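Long-range contact in Myo-inositol phosphohydrolase (Mitsuokella multacida, PDB 4WU3), which probably removes phosphate groups from myo-inositol phosphates such as phytate, using a fold like that of protein tyrosine phosphatases: residues G245-I258 against I270-L282. The protein carries 2 engineered substitutions. Numbering follows the deposited sequence.
Sequences GMGRTTIFMVMHDI and IIQRQKLIGIVDL. With PO4 (phosphate ion), chain G.
The guanidinium of Arg273 meets the carboxylate of Asp257 edge to edge, the two groups nearly coplanar. The grip is side-on: NH2 of Arg273 donates to OD1 of Asp257 at 2.7 Å and NE to OD2 at 2.9 Å, each on a syn lone pair. The carboxylate reaches helix 270-276 because chi1 of Asp257 (-163°) turns CG away from the backbone N. Its OD2 also accepts from NE2 of Gln274 at 3.0 Å, on the anti side and 30° out of the carboxylate plane, and this bond lies in the amide plane of Gln274. The other end of that amide, OE1 of Gln274, rests 3.3 Å from CB of Met253. At the far end of the contact the Arg248 guanidinium turns its edge to the phosphate, NE standing 2.8 Å from O4 of the ion, and Glu124 forms a salt bridge with NH2.

Between these polar ends, helices 247-258 and 270-276 run at 127° to each other. Val254 fits among Ile270, Ile271 and Gln274, its CG2 3.8 Å from CD1 of Leu282, which also packs on Ile251; helix 291-313 covers Val254 and Leu282 further. Val280 lies against Met246 and Thr250. The Thr250 hydroxyl donates to Met246 O at 2.6 Å and accepts from a water 2.9 Å from OG1; the same water accepts from the backbone N of Ile279.

Residues 245-248 belong to the phosphate-binding P-loop of the PTP-like fold, and backbone N-H groups of Met246 and Arg248 also hold the ion. The chemistry is thus divided: the doubly gripped carboxylate, probably kept ionised by Arg273, fastens the helices, while Ile279 and Val280 pack beside the loop that receives phosphate.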
ATOM      1  N   GLY A 245      11.759  -4.436 -16.635  1.00 10.44           N
ATOM      2  CA  GLY A 245      11.608  -3.312 -17.535  1.00  9.93           C
ATOM      3  C   GLY A 245      10.151  -2.901 -17.630  1.00 10.51           C
ATOM      4  O   GLY A 245       9.716  -2.287 -18.624  1.00  9.13           O
ATOM      5  N   MET A 246       9.402  -3.232 -16.583  1.00  9.70           N
ATOM      6  CA  MET A 246       7.979  -2.922 -16.520  1.00  9.43           C
ATOM      7  C   MET A 246       7.686  -1.742 -15.593  1.00  8.74           C
ATOM      8  O   MET A 246       7.685  -0.604 -16.046  1.00  9.53           O
ATOM      9  CB  MET A 246       7.188  -4.170 -16.114  1.00 10.12           C
ATOM     10  CG  MET A 246       7.260  -5.252 -17.181  1.00 11.65           C
ATOM     11  SD  MET A 246       6.339  -6.762 -16.818  1.00 13.07           S
ATOM     12  CE  MET A 246       4.665  -6.143 -16.979  1.00 12.64           C
ATOM     13  N   GLY A 247       7.448  -2.000 -14.309  1.00  7.77           N
ATOM     14  CA  GLY A 247       7.044  -0.948 -13.367  1.00  7.53           C
ATOM     15  C   GLY A 247       8.036   0.188 -13.110  1.00  6.78           C
ATOM     16  O   GLY A 247       7.805   1.346 -13.482  1.00  5.62           O
ATOM     17  N   ARG A 248       9.135  -0.133 -12.443  1.00  6.15           N
ATOM     18  CA  ARG A 248      10.094   0.892 -12.066  1.00  5.89           C
ATOM     19  C   ARG A 248      10.657   1.539 -13.311  1.00  6.13           C
ATOM     20  O   ARG A 248      10.883   2.753 -13.335  1.00  6.09           O
ATOM     21  CB  ARG A 248      11.223   0.313 -11.209  1.00  5.49           C
ATOM     22  CG  ARG A 248      10.779  -0.143  -9.837  1.00  5.19           C
ATOM     23  CD  ARG A 248      11.814  -1.059  -9.181  1.00  4.98           C
ATOM     24  NE  ARG A 248      11.897  -2.386  -9.803  1.00  4.56           N
ATOM     25  CZ  ARG A 248      12.750  -3.332  -9.417  1.00  4.32           C
ATOM     26  NH1 ARG A 248      12.761  -4.509 -10.026  1.00  4.23           N
ATOM     27  NH2 ARG A 248      13.605  -3.098  -8.419  1.00  4.16           N
ATOM     28  N   THR A 249      10.872   0.736 -14.354  1.00  6.33           N
ATOM     29  CA  THR A 249      11.429   1.253 -15.609  1.00  6.32           C
ATOM     30  C   THR A 249      10.466   2.248 -16.262  1.00  6.17           C
ATOM     31  O   THR A 249      10.876   3.311 -16.721  1.00  6.63           O
ATOM     32  CB  THR A 249      11.800   0.116 -16.585  1.00  7.00           C
ATOM     33  OG1 THR A 249      12.956  -0.577 -16.096  1.00  7.82           O
ATOM     34  CG2 THR A 249      12.127   0.654 -17.959  1.00  7.30           C
ATOM     35  N   THR A 250       9.183   1.928 -16.274  1.00  5.89           N
ATOM     36  CA  THR A 250       8.205   2.797 -16.922  1.00  5.81           C
ATOM     37  C   THR A 250       7.966   4.078 -16.136  1.00  5.79           C
ATOM     38  O   THR A 250       7.763   5.136 -16.720  1.00  6.00           O
ATOM     39  CB  THR A 250       6.879   2.063 -17.157  1.00  5.77           C
ATOM     40  OG1 THR A 250       7.127   0.954 -18.024  1.00  5.32           O
ATOM     41  CG2 THR A 250       5.847   2.982 -17.802  1.00  6.20           C
ATOM     42  N   ILE A 251       8.000   3.988 -14.811  1.00  5.58           N
ATOM     43  CA  ILE A 251       7.947   5.179 -13.999  1.00  5.53           C
ATOM     44  C   ILE A 251       9.034   6.142 -14.438  1.00  5.56           C
ATOM     45  O   ILE A 251       8.776   7.338 -14.588  1.00  5.93           O
ATOM     46  CB  ILE A 251       8.162   4.884 -12.500  1.00  5.75           C
ATOM     47  CG1 ILE A 251       6.921   4.230 -11.895  1.00  5.76           C
ATOM     48  CG2 ILE A 251       8.487   6.170 -11.762  1.00  5.39           C
ATOM     49  CD1 ILE A 251       7.176   3.616 -10.537  1.00  6.22           C
ATOM     50  N   PHE A 252      10.249   5.641 -14.635  1.00  4.91           N
ATOM     51  CA  PHE A 252      11.352   6.537 -14.951  1.00  5.03           C
ATOM     52  C   PHE A 252      11.416   6.986 -16.403  1.00  5.48           C
ATOM     53  O   PHE A 252      11.958   8.057 -16.692  1.00  5.77           O
ATOM     54  CB  PHE A 252      12.688   5.972 -14.496  1.00  4.65           C
ATOM     55  CG  PHE A 252      12.963   6.240 -13.066  1.00  4.61           C
ATOM     56  CD1 PHE A 252      12.282   5.550 -12.092  1.00  4.82           C
ATOM     57  CD2 PHE A 252      13.870   7.213 -12.690  1.00  4.62           C
ATOM     58  CE1 PHE A 252      12.508   5.817 -10.755  1.00  4.85           C
ATOM     59  CE2 PHE A 252      14.097   7.495 -11.362  1.00  4.59           C
ATOM     60  CZ  PHE A 252      13.414   6.796 -10.399  1.00  4.90           C
ATOM     61  N   MET A 253      10.857   6.189 -17.304  1.00  6.23           N
ATOM     62  CA  MET A 253      10.694   6.598 -18.699  1.00  6.91           C
ATOM     63  C   MET A 253       9.681   7.733 -18.789  1.00  7.07           C
ATOM     64  O   MET A 253       9.857   8.680 -19.568  1.00  6.25           O
ATOM     65  CB  MET A 253      10.235   5.420 -19.557  1.00  7.44           C
ATOM     66  CG  MET A 253      11.371   4.499 -19.971  1.00  7.86           C
ATOM     67  SD  MET A 253      12.549   5.313 -21.069  1.00  8.94           S
ATOM     68  CE  MET A 253      11.706   5.128 -22.639  1.00  9.30           C
ATOM     69  N   VAL A 254       8.625   7.624 -17.980  1.00  6.98           N
ATOM     70  CA  VAL A 254       7.620   8.681 -17.837  1.00  6.75           C
ATOM     71  C   VAL A 254       8.211   9.941 -17.202  1.00  6.60           C
ATOM     72  O   VAL A 254       7.956  11.043 -17.678  1.00  6.59           O
ATOM     73  CB  VAL A 254       6.414   8.197 -17.010  1.00  6.90           C
ATOM     74  CG1 VAL A 254       5.560   9.366 -16.541  1.00  6.75           C
ATOM     75  CG2 VAL A 254       5.576   7.237 -17.837  1.00  7.04           C
ATOM     76  N   MET A 255       9.003   9.792 -16.144  1.00  6.25           N
ATOM     77  CA  MET A 255       9.712  10.942 -15.564  1.00  6.81           C
ATOM     78  C   MET A 255      10.618  11.647 -16.585  1.00  6.83           C
ATOM     79  O   MET A 255      10.637  12.873 -16.681  1.00  6.58           O
ATOM     80  CB  MET A 255      10.552  10.512 -14.359  1.00  7.18           C
ATOM     81  CG  MET A 255       9.735  10.117 -13.140  1.00  8.08           C
ATOM     82  SD  MET A 255      10.739   9.284 -11.891  1.00  8.87           S
ATOM     83  CE  MET A 255      11.853  10.609 -11.401  1.00  8.47           C
ATOM     84  N   HIS A 256      11.376  10.863 -17.339  1.00  7.07           N
ATOM     85  CA  HIS A 256      12.265  11.402 -18.366  1.00  7.12           C
ATOM     86  C   HIS A 256      11.474  12.222 -19.389  1.00  7.25           C
ATOM     87  O   HIS A 256      11.819  13.367 -19.684  1.00  6.17           O
ATOM     88  CB  HIS A 256      13.006  10.245 -19.054  1.00  7.32           C
ATOM     89  CG  HIS A 256      14.168  10.671 -19.901  1.00  7.07           C
ATOM     90  ND1 HIS A 256      15.464  10.705 -19.429  1.00  7.73           N
ATOM     91  CD2 HIS A 256      14.229  11.064 -21.192  1.00  7.24           C
ATOM     92  CE1 HIS A 256      16.271  11.114 -20.393  1.00  7.43           C
ATOM     93  NE2 HIS A 256      15.547  11.329 -21.475  1.00  7.42           N
ATOM     94  N   ASP A 257      10.408  11.623 -19.917  1.00  7.54           N
ATOM     95  CA  ASP A 257       9.553  12.268 -20.912  1.00  7.87           C
ATOM     96  C   ASP A 257       9.046  13.595 -20.337  1.00  8.55           C
ATOM     97  O   ASP A 257       9.065  14.626 -21.005  1.00  7.90           O
ATOM     98  CB  ASP A 257       8.392  11.335 -21.255  1.00  8.39           C
ATOM     99  CG  ASP A 257       7.678  11.708 -22.545  1.00  9.85           C
ATOM    100  OD1 ASP A 257       7.760  12.875 -22.982  1.00 12.17           O
ATOM    101  OD2 ASP A 257       7.003  10.829 -23.119  1.00  9.96           O
ATOM    102  N   ILE A 258       8.620  13.568 -19.077  1.00  8.36           N
ATOM    103  CA  ILE A 258       8.123  14.763 -18.405  1.00  9.22           C
ATOM    104  C   ILE A 258       9.191  15.860 -18.286  1.00  9.82           C
ATOM    105  O   ILE A 258       8.924  17.040 -18.527  1.00 11.21           O
ATOM    106  CB  ILE A 258       7.611  14.401 -16.996  1.00  9.46           C
ATOM    107  CG1 ILE A 258       6.230  13.734 -17.089  1.00  9.22           C
ATOM    108  CG2 ILE A 258       7.582  15.633 -16.110  1.00  9.91           C
ATOM    109  CD1 ILE A 258       5.850  12.953 -15.848  1.00  8.94           C
ATOM    110  N   ILE A 270       1.636  11.628 -22.232  1.00  9.83           N
ATOM    111  CA  ILE A 270       2.884  11.006 -21.849  1.00  9.43           C
ATOM    112  C   ILE A 270       2.641   9.574 -21.347  1.00  9.10           C
ATOM    113  O   ILE A 270       3.276   8.632 -21.811  1.00  8.93           O
ATOM    114  CB  ILE A 270       3.619  11.872 -20.810  1.00  9.07           C
ATOM    115  CG1 ILE A 270       4.089  13.177 -21.470  1.00  9.14           C
ATOM    116  CG2 ILE A 270       4.805  11.118 -20.243  1.00  9.31           C
ATOM    117  CD1 ILE A 270       4.878  14.094 -20.553  1.00  9.63           C
ATOM    118  N   ILE A 271       1.704   9.415 -20.418  1.00  9.11           N
ATOM    119  CA  ILE A 271       1.361   8.097 -19.876  1.00  9.48           C
ATOM    120  C   ILE A 271       1.000   7.122 -21.000  1.00  9.44           C
ATOM    121  O   ILE A 271       1.505   5.999 -21.047  1.00  8.25           O
ATOM    122  CB  ILE A 271       0.177   8.191 -18.883  1.00  9.02           C
ATOM    123  CG1 ILE A 271       0.604   8.931 -17.616  1.00  8.41           C
ATOM    124  CG2 ILE A 271      -0.351   6.800 -18.528  1.00  9.20           C
ATOM    125  CD1 ILE A 271       1.658   8.196 -16.823  1.00  8.43           C
ATOM    126  N   GLN A 272       0.127   7.560 -21.905  1.00  9.67           N
ATOM    127  CA  GLN A 272      -0.284   6.728 -23.029  1.00  9.55           C
ATOM    128  C   GLN A 272       0.884   6.405 -23.949  1.00  9.76           C
ATOM    129  O   GLN A 272       1.056   5.247 -24.329  1.00  8.36           O
ATOM    130  CB  GLN A 272      -1.384   7.399 -23.840  1.00 10.74           C
ATOM    131  CG  GLN A 272      -2.764   7.244 -23.242  1.00 11.91           C
ATOM    132  CD  GLN A 272      -3.070   5.802 -22.919  1.00 12.61           C
ATOM    133  OE1 GLN A 272      -3.112   4.955 -23.804  1.00 12.83           O
ATOM    134  NE2 GLN A 272      -3.269   5.512 -21.636  1.00 13.49           N
ATOM    135  N   ARG A 273       1.690   7.398 -24.323  1.00  9.51           N
ATOM    136  CA  ARG A 273       2.734   7.089 -25.299  1.00 10.93           C
ATOM    137  C   ARG A 273       3.815   6.168 -24.726  1.00 10.34           C
ATOM    138  O   ARG A 273       4.347   5.319 -25.442  1.00  9.75           O
ATOM    139  CB  ARG A 273       3.301   8.337 -25.973  1.00 12.11           C
ATOM    140  CG  ARG A 273       4.139   9.261 -25.120  1.00 13.57           C
ATOM    141  CD  ARG A 273       4.147  10.625 -25.784  1.00 13.80           C
ATOM    142  NE  ARG A 273       5.215  11.481 -25.301  1.00 14.21           N
ATOM    143  CZ  ARG A 273       5.615  12.589 -25.916  1.00 14.44           C
ATOM    144  NH1 ARG A 273       5.024  12.983 -27.039  1.00 14.77           N
ATOM    145  NH2 ARG A 273       6.604  13.305 -25.406  1.00 14.45           N
ATOM    146  N   GLN A 274       4.100   6.283 -23.430  1.00 10.64           N
ATOM    147  CA  GLN A 274       5.059   5.369 -22.812  1.00 10.12           C
ATOM    148  C   GLN A 274       4.514   3.945 -22.725  1.00 10.77           C
ATOM    149  O   GLN A 274       5.287   2.995 -22.649  1.00 12.13           O
ATOM    150  CB  GLN A 274       5.511   5.875 -21.446  1.00  9.50           C
ATOM    151  CG  GLN A 274       6.353   7.151 -21.515  1.00  9.38           C
ATOM    152  CD  GLN A 274       7.684   6.979 -22.247  1.00  8.39           C
ATOM    153  OE1 GLN A 274       8.336   5.931 -22.156  1.00  7.91           O
ATOM    154  NE2 GLN A 274       8.108   8.027 -22.954  1.00  7.88           N
ATOM    155  N   LYS A 275       3.191   3.788 -22.765  1.00 11.30           N
ATOM    156  CA  LYS A 275       2.601   2.452 -22.903  1.00 12.08           C
ATOM    157  C   LYS A 275       2.735   1.979 -24.343  1.00 12.39           C
ATOM    158  O   LYS A 275       3.106   0.836 -24.594  1.00 11.55           O
ATOM    159  CB  LYS A 275       1.126   2.429 -22.499  1.00 13.60           C
ATOM    160  CG  LYS A 275       0.369   1.217 -23.035  1.00 15.14           C
ATOM    161  CD  LYS A 275       0.772  -0.048 -22.300  1.00 18.26           C
ATOM    162  CE  LYS A 275       0.486  -1.314 -23.104  1.00 22.30           C
ATOM    163  NZ  LYS A 275       1.529  -1.593 -24.146  1.00 22.93           N
ATOM    164  N   LEU A 276       2.453   2.862 -25.292  1.00 12.56           N
ATOM    165  CA  LEU A 276       2.467   2.475 -26.701  1.00 13.75           C
ATOM    166  C   LEU A 276       3.838   1.993 -27.205  1.00 13.64           C
ATOM    167  O   LEU A 276       3.897   1.117 -28.064  1.00 15.38           O
ATOM    168  CB  LEU A 276       1.947   3.619 -27.567  1.00 13.38           C
ATOM    169  CG  LEU A 276       0.450   3.874 -27.374  1.00 13.59           C
ATOM    170  CD1 LEU A 276       0.036   5.227 -27.920  1.00 13.47           C
ATOM    171  CD2 LEU A 276      -0.365   2.772 -28.028  1.00 14.30           C
ATOM    172  N   ILE A 277       4.928   2.554 -26.680  1.00 12.01           N
ATOM    173  CA  ILE A 277       6.269   2.110 -27.072  1.00 12.14           C
ATOM    174  C   ILE A 277       6.836   1.087 -26.083  1.00 12.65           C
ATOM    175  O   ILE A 277       7.918   0.529 -26.290  1.00 13.49           O
ATOM    176  CB  ILE A 277       7.255   3.287 -27.175  1.00 10.56           C
ATOM    177  CG1 ILE A 277       7.510   3.885 -25.793  1.00 10.22           C
ATOM    178  CG2 ILE A 277       6.718   4.334 -28.135  1.00  9.87           C
ATOM    179  CD1 ILE A 277       8.627   4.896 -25.747  1.00  9.99           C
ATOM    180  N   GLY A 278       6.099   0.843 -25.011  1.00 11.97           N
ATOM    181  CA  GLY A 278       6.555  -0.053 -23.973  1.00 12.21           C
ATOM    182  C   GLY A 278       5.576  -1.162 -23.651  1.00 11.92           C
ATOM    183  O   GLY A 278       5.040  -1.816 -24.541  1.00 12.19           O
ATOM    184  N   ILE A 279       5.341  -1.369 -22.365  1.00 11.91           N
ATOM    185  CA  ILE A 279       4.619  -2.540 -21.895  1.00 13.04           C
ATOM    186  C   ILE A 279       3.622  -2.176 -20.781  1.00 13.15           C
ATOM    187  O   ILE A 279       2.667  -2.913 -20.535  1.00 13.88           O
ATOM    188  CB  ILE A 279       5.638  -3.610 -21.420  1.00 13.33           C
ATOM    189  CG1 ILE A 279       4.945  -4.861 -20.898  1.00 15.89           C
ATOM    190  CG2 ILE A 279       6.572  -3.042 -20.365  1.00 13.07           C
ATOM    191  CD1 ILE A 279       4.264  -5.656 -21.991  1.00 17.58           C
ATOM    192  N   VAL A 280       3.829  -1.031 -20.126  1.00 12.38           N
ATOM    193  CA  VAL A 280       2.978  -0.639 -19.002  1.00 12.99           C
ATOM    194  C   VAL A 280       2.317   0.730 -19.153  1.00 11.97           C
ATOM    195  O   VAL A 280       2.951   1.725 -19.558  1.00 11.07           O
ATOM    196  CB  VAL A 280       3.758  -0.661 -17.666  1.00 13.36           C
ATOM    197  CG1 VAL A 280       2.875  -0.185 -16.524  1.00 14.62           C
ATOM    198  CG2 VAL A 280       4.261  -2.059 -17.385  1.00 14.15           C
ATOM    199  N   ASP A 281       1.027   0.741 -18.817  1.00 10.69           N
ATOM    200  CA  ASP A 281       0.224   1.954 -18.661  1.00  9.69           C
ATOM    201  C   ASP A 281       0.037   2.240 -17.159  1.00  9.04           C
ATOM    202  O   ASP A 281      -0.747   1.589 -16.471  1.00  7.72           O
ATOM    203  CB  ASP A 281      -1.133   1.763 -19.344  1.00 10.45           C
ATOM    204  CG  ASP A 281      -2.005   3.006 -19.295  1.00 11.51           C
ATOM    205  OD1 ASP A 281      -1.680   3.970 -18.557  1.00 11.68           O
ATOM    206  OD2 ASP A 281      -3.032   3.003 -20.003  1.00 11.56           O
ATOM    207  N   LEU A 282       0.773   3.220 -16.657  1.00  8.89           N
ATOM    208  CA  LEU A 282       0.757   3.534 -15.234  1.00  8.57           C
ATOM    209  C   LEU A 282      -0.610   3.977 -14.717  1.00  8.43           C
ATOM    210  O   LEU A 282      -0.838   3.945 -13.518  1.00  8.53           O
ATOM    211  CB  LEU A 282       1.799   4.611 -14.923  1.00  8.48           C
ATOM    212  CG  LEU A 282       3.229   4.162 -15.165  1.00  8.21           C
ATOM    213  CD1 LEU A 282       4.182   5.298 -14.868  1.00  9.31           C
ATOM    214  CD2 LEU A 282       3.527   2.961 -14.297  1.00  8.71           C
TER
HETATM  215  P   PO4 G 703      10.072  -3.997 -12.738  1.00 12.76           P
HETATM  216  O1  PO4 G 703       8.776  -4.763 -12.863  1.00 11.22           O
HETATM  217  O2  PO4 G 703      10.352  -3.408 -14.103  1.00 11.77           O
HETATM  218  O3  PO4 G 703      11.195  -4.901 -12.304  1.00 10.61           O
HETATM  219  O4  PO4 G 703       9.976  -2.864 -11.732  1.00 13.39           O
HETATM  220  O   HOH W   1       5.968   1.073 -20.669  1.00 16.98           O